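Local coordinates for protein MS5a (Brassica napus, PDB 6L77) that is a meiosis-related protein of unsettled function whose cystatin-like folds probably enhance papain activity in a non-canonical way, at residues 145-150 and 190-195. Sequence-based numbering, arbitrary orientation.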
ATOM      1  N   ILE A 145       0.606   3.988   4.867  1.00 22.07           N
ATOM      2  CA  ILE A 145       2.012   4.092   4.488  1.00 20.72           C
ATOM      3  C   ILE A 145       2.331   5.500   3.998  1.00 22.90           C
ATOM      4  O   ILE A 145       3.400   6.045   4.294  1.00 23.28           O
ATOM      5  CB  ILE A 145       2.361   3.027   3.432  1.00 21.97           C
ATOM      6  CG1 ILE A 145       2.131   1.630   4.015  1.00 23.25           C
ATOM      7  CG2 ILE A 145       3.811   3.174   2.989  1.00 24.37           C
ATOM      8  CD1 ILE A 145       2.249   0.516   3.010  1.00 21.17           C
ATOM      9  N   SER A 146       1.405   6.115   3.258  1.00 23.93           N
ATOM     10  CA  SER A 146       1.600   7.490   2.807  1.00 24.77           C
ATOM     11  C   SER A 146       1.703   8.446   3.987  1.00 24.74           C
ATOM     12  O   SER A 146       2.581   9.318   4.024  1.00 25.08           O
ATOM     13  CB  SER A 146       0.447   7.908   1.888  1.00 24.48           C
ATOM     14  OG  SER A 146       0.356   7.056   0.761  1.00 25.41           O
ATOM     15  N   PHE A 147       0.796   8.310   4.957  1.00 23.83           N
ATOM     16  CA  PHE A 147       0.824   9.188   6.126  1.00 28.57           C
ATOM     17  C   PHE A 147       2.125   9.019   6.907  1.00 25.70           C
ATOM     18  O   PHE A 147       2.727  10.007   7.353  1.00 28.11           O
ATOM     19  CB  PHE A 147      -0.388   8.896   7.018  1.00 27.75           C
ATOM     20  CG  PHE A 147      -0.471   9.780   8.236  1.00 28.34           C
ATOM     21  CD1 PHE A 147      -0.731  11.138   8.109  1.00 32.00           C
ATOM     22  CD2 PHE A 147      -0.281   9.254   9.502  1.00 31.00           C
ATOM     23  CE1 PHE A 147      -0.796  11.953   9.225  1.00 36.12           C
ATOM     24  CE2 PHE A 147      -0.348  10.073  10.632  1.00 34.46           C
ATOM     25  CZ  PHE A 147      -0.603  11.415  10.487  1.00 33.05           C
ATOM     26  N   PHE A 148       2.569   7.769   7.068  1.00 27.65           N
ATOM     27  CA  PHE A 148       3.809   7.462   7.778  1.00 24.71           C
ATOM     28  C   PHE A 148       5.004   8.150   7.136  1.00 28.35           C
ATOM     29  O   PHE A 148       5.849   8.737   7.833  1.00 28.90           O
ATOM     30  CB  PHE A 148       4.001   5.943   7.802  1.00 23.57           C
ATOM     31  CG  PHE A 148       5.353   5.507   8.273  1.00 25.06           C
ATOM     32  CD1 PHE A 148       5.712   5.636   9.610  1.00 33.05           C
ATOM     33  CD2 PHE A 148       6.259   4.946   7.385  1.00 23.51           C
ATOM     34  CE1 PHE A 148       6.951   5.221  10.054  1.00 30.87           C
ATOM     35  CE2 PHE A 148       7.510   4.537   7.820  1.00 29.22           C
ATOM     36  CZ  PHE A 148       7.859   4.675   9.158  1.00 30.33           C
ATOM     37  N   ASN A 149       5.088   8.105   5.805  1.00 25.07           N
ATOM     38  CA  ASN A 149       6.215   8.712   5.110  1.00 26.01           C
ATOM     39  C   ASN A 149       6.180  10.233   5.109  1.00 38.37           C
ATOM     40  O   ASN A 149       7.169  10.847   4.686  1.00 35.91           O
ATOM     41  CB  ASN A 149       6.293   8.204   3.668  1.00 25.86           C
ATOM     42  CG  ASN A 149       6.951   6.842   3.567  1.00 30.86           C
ATOM     43  OD1 ASN A 149       8.175   6.730   3.663  1.00 35.53           O
ATOM     44  ND2 ASN A 149       6.144   5.796   3.381  1.00 22.42           N
ATOM     45  N   ARG A 150       5.090  10.864   5.560  1.00 28.36           N
ATOM     46  CA  ARG A 150       5.135  12.319   5.717  1.00 35.03           C
ATOM     47  C   ARG A 150       6.131  12.726   6.794  1.00 41.52           C
ATOM     48  O   ARG A 150       6.855  13.718   6.639  1.00 41.23           O
ATOM     49  CB  ARG A 150       3.752  12.872   6.050  1.00 36.03           C
ATOM     50  CG  ARG A 150       2.733  12.754   4.924  1.00 31.50           C
ATOM     51  CD  ARG A 150       1.544  13.643   5.221  1.00 34.16           C
ATOM     52  NE  ARG A 150       1.994  14.982   5.565  1.00 37.95           N
ATOM     53  CZ  ARG A 150       2.130  15.968   4.687  1.00 39.12           C
ATOM     54  NH1 ARG A 150       1.824  15.763   3.412  1.00 36.30           N
ATOM     55  NH2 ARG A 150       2.571  17.154   5.085  1.00 42.19           N
ATOM     56  N   ILE A 190      -6.316   9.111  -2.707  1.00 25.39           N
ATOM     57  CA  ILE A 190      -6.989   8.955  -1.424  1.00 22.57           C
ATOM     58  C   ILE A 190      -7.083  10.313  -0.759  1.00 27.95           C
ATOM     59  O   ILE A 190      -6.059  10.936  -0.460  1.00 25.20           O
ATOM     60  CB  ILE A 190      -6.262   7.959  -0.510  1.00 22.09           C
ATOM     61  CG1 ILE A 190      -6.056   6.639  -1.255  1.00 22.02           C
ATOM     62  CG2 ILE A 190      -7.074   7.772   0.790  1.00 24.21           C
ATOM     63  CD1 ILE A 190      -5.241   5.593  -0.495  1.00 23.17           C
ATOM     64  N   ARG A 191      -8.308  10.764  -0.518  1.00 26.85           N
ATOM     65  CA  ARG A 191      -8.574  11.987   0.223  1.00 27.67           C
ATOM     66  C   ARG A 191      -8.948  11.590   1.647  1.00 30.78           C
ATOM     67  O   ARG A 191      -9.920  10.853   1.847  1.00 29.22           O
ATOM     68  CB  ARG A 191      -9.694  12.780  -0.454  1.00 28.57           C
ATOM     69  CG  ARG A 191     -10.236  13.954   0.352  1.00 30.46           C
ATOM     70  CD  ARG A 191      -9.310  15.164   0.356  1.00 31.72           C
ATOM     71  NE  ARG A 191      -9.931  16.236   1.127  1.00 37.42           N
ATOM     72  CZ  ARG A 191      -9.898  16.320   2.454  1.00 38.03           C
ATOM     73  NH1 ARG A 191     -10.522  17.313   3.068  1.00 46.17           N
ATOM     74  NH2 ARG A 191      -9.241  15.417   3.170  1.00 40.66           N
ATOM     75  N   TYR A 192      -8.171  12.053   2.633  1.00 27.14           N
ATOM     76  CA  TYR A 192      -8.447  11.637   4.003  1.00 33.20           C
ATOM     77  C   TYR A 192      -8.148  12.763   4.981  1.00 34.17           C
ATOM     78  O   TYR A 192      -7.321  13.642   4.711  1.00 32.25           O
ATOM     79  CB  TYR A 192      -7.661  10.370   4.371  1.00 30.16           C
ATOM     80  CG  TYR A 192      -6.145  10.518   4.436  1.00 30.25           C
ATOM     81  CD1 TYR A 192      -5.364  10.455   3.282  1.00 25.28           C
ATOM     82  CD2 TYR A 192      -5.496  10.685   5.656  1.00 28.69           C
ATOM     83  CE1 TYR A 192      -3.968  10.563   3.345  1.00 25.46           C
ATOM     84  CE2 TYR A 192      -4.112  10.800   5.728  1.00 29.89           C
ATOM     85  CZ  TYR A 192      -3.350  10.732   4.569  1.00 27.40           C
ATOM     86  OH  TYR A 192      -1.969  10.852   4.641  1.00 28.99           O
ATOM     87  N   ASP A 193      -8.842  12.732   6.120  1.00 31.01           N
ATOM     88  CA  ASP A 193      -8.637  13.692   7.197  1.00 36.25           C
ATOM     89  C   ASP A 193      -7.887  13.035   8.349  1.00 37.25           C
ATOM     90  O   ASP A 193      -8.090  11.854   8.645  1.00 34.83           O
ATOM     91  CB  ASP A 193      -9.963  14.256   7.718  1.00 36.07           C
ATOM     92  CG  ASP A 193     -10.516  15.354   6.839  1.00 45.32           C
ATOM     93  OD1 ASP A 193      -9.800  15.806   5.919  1.00 49.35           O
ATOM     94  OD2 ASP A 193     -11.674  15.765   7.069  1.00 52.57           O
ATOM     95  N   GLN A 194      -7.011  13.808   8.977  1.00 37.29           N
ATOM     96  CA  GLN A 194      -6.299  13.406  10.180  1.00 36.03           C
ATOM     97  C   GLN A 194      -6.890  14.176  11.353  1.00 40.53           C
ATOM     98  O   GLN A 194      -6.829  15.410  11.381  1.00 38.72           O
ATOM     99  CB  GLN A 194      -4.803  13.687  10.043  1.00 40.54           C
ATOM    100  CG  GLN A 194      -4.013  13.574  11.344  1.00 40.84           C
ATOM    101  CD  GLN A 194      -2.662  14.244  11.242  1.00 45.41           C
ATOM    102  OE1 GLN A 194      -2.319  14.804  10.198  1.00 39.48           O
ATOM    103  NE2 GLN A 194      -1.885  14.197  12.324  1.00 44.42           N
ATOM    104  N   ASP A 195      -7.460  13.452  12.312  1.00 41.25           N
ATOM    105  CA  ASP A 195      -8.085  14.097  13.459  1.00 44.20           C
ATOM    106  C   ASP A 195      -7.042  14.811  14.317  1.00 47.86           C
ATOM    107  O   ASP A 195      -6.008  14.232  14.663  1.00 51.27           O
ATOM    108  CB  ASP A 195      -8.838  13.058  14.285  1.00 44.78           C
ATOM    109  CG  ASP A 195      -9.675  13.680  15.381  1.00 57.84           C
ATOM    110  OD1 ASP A 195      -9.814  14.923  15.411  1.00 60.85           O
ATOM    111  OD2 ASP A 195     -10.197  12.914  16.214  1.00 63.04           O
TER
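Phe147 lays the edge of its ring against both Tyr192 and Gln194, which point from strand 186-195 toward helix 138-150. Its CG lies anti to the backbone N (chi1 -178°), which sends the ring roughly along the strand, CE1 and CZ reaching the Gln194 amide. Tyr192 OH sits 3.5 Å from Phe147 CB and at the edge of the Phe147 ring, near its plane. Phe147 CD1, 4.1 Å from Tyr192 CE2, lies in turn at the edge of the phenol ring near its plane, and the two side chains cross at about a right angle. Further along, Gln194 OE1 approaches Phe147 CE1 at 3.4 Å near the ring plane, while Gln194 NE2 lies 3.6 Å from Phe147 CZ; amide and ring planes stand 75° apart. That oxygen is hydrogen-bonded to His204 NE2 of the adjacent strand 201-212, and the His204 ring stacks on Tyr192. Cutting Gln194 back to an alanine removes the amide, and is likely to leave the CE1-CZ rim of Phe147 without its neighbour and His204 NE2 without this acceptor. Leu161 of strand 161-170 touches both Phe147 and Tyr192. With segment axes 11.7 Å apart, long side chains bridge helix and sheet, consistent with the helix-on-antiparallel-sheet packing of cystatin-like folds. The chemistry is mainly van der Waals, with the oxygen of Gln194 placed at an aromatic C-H edge, where a weak electrostatic attraction is likely.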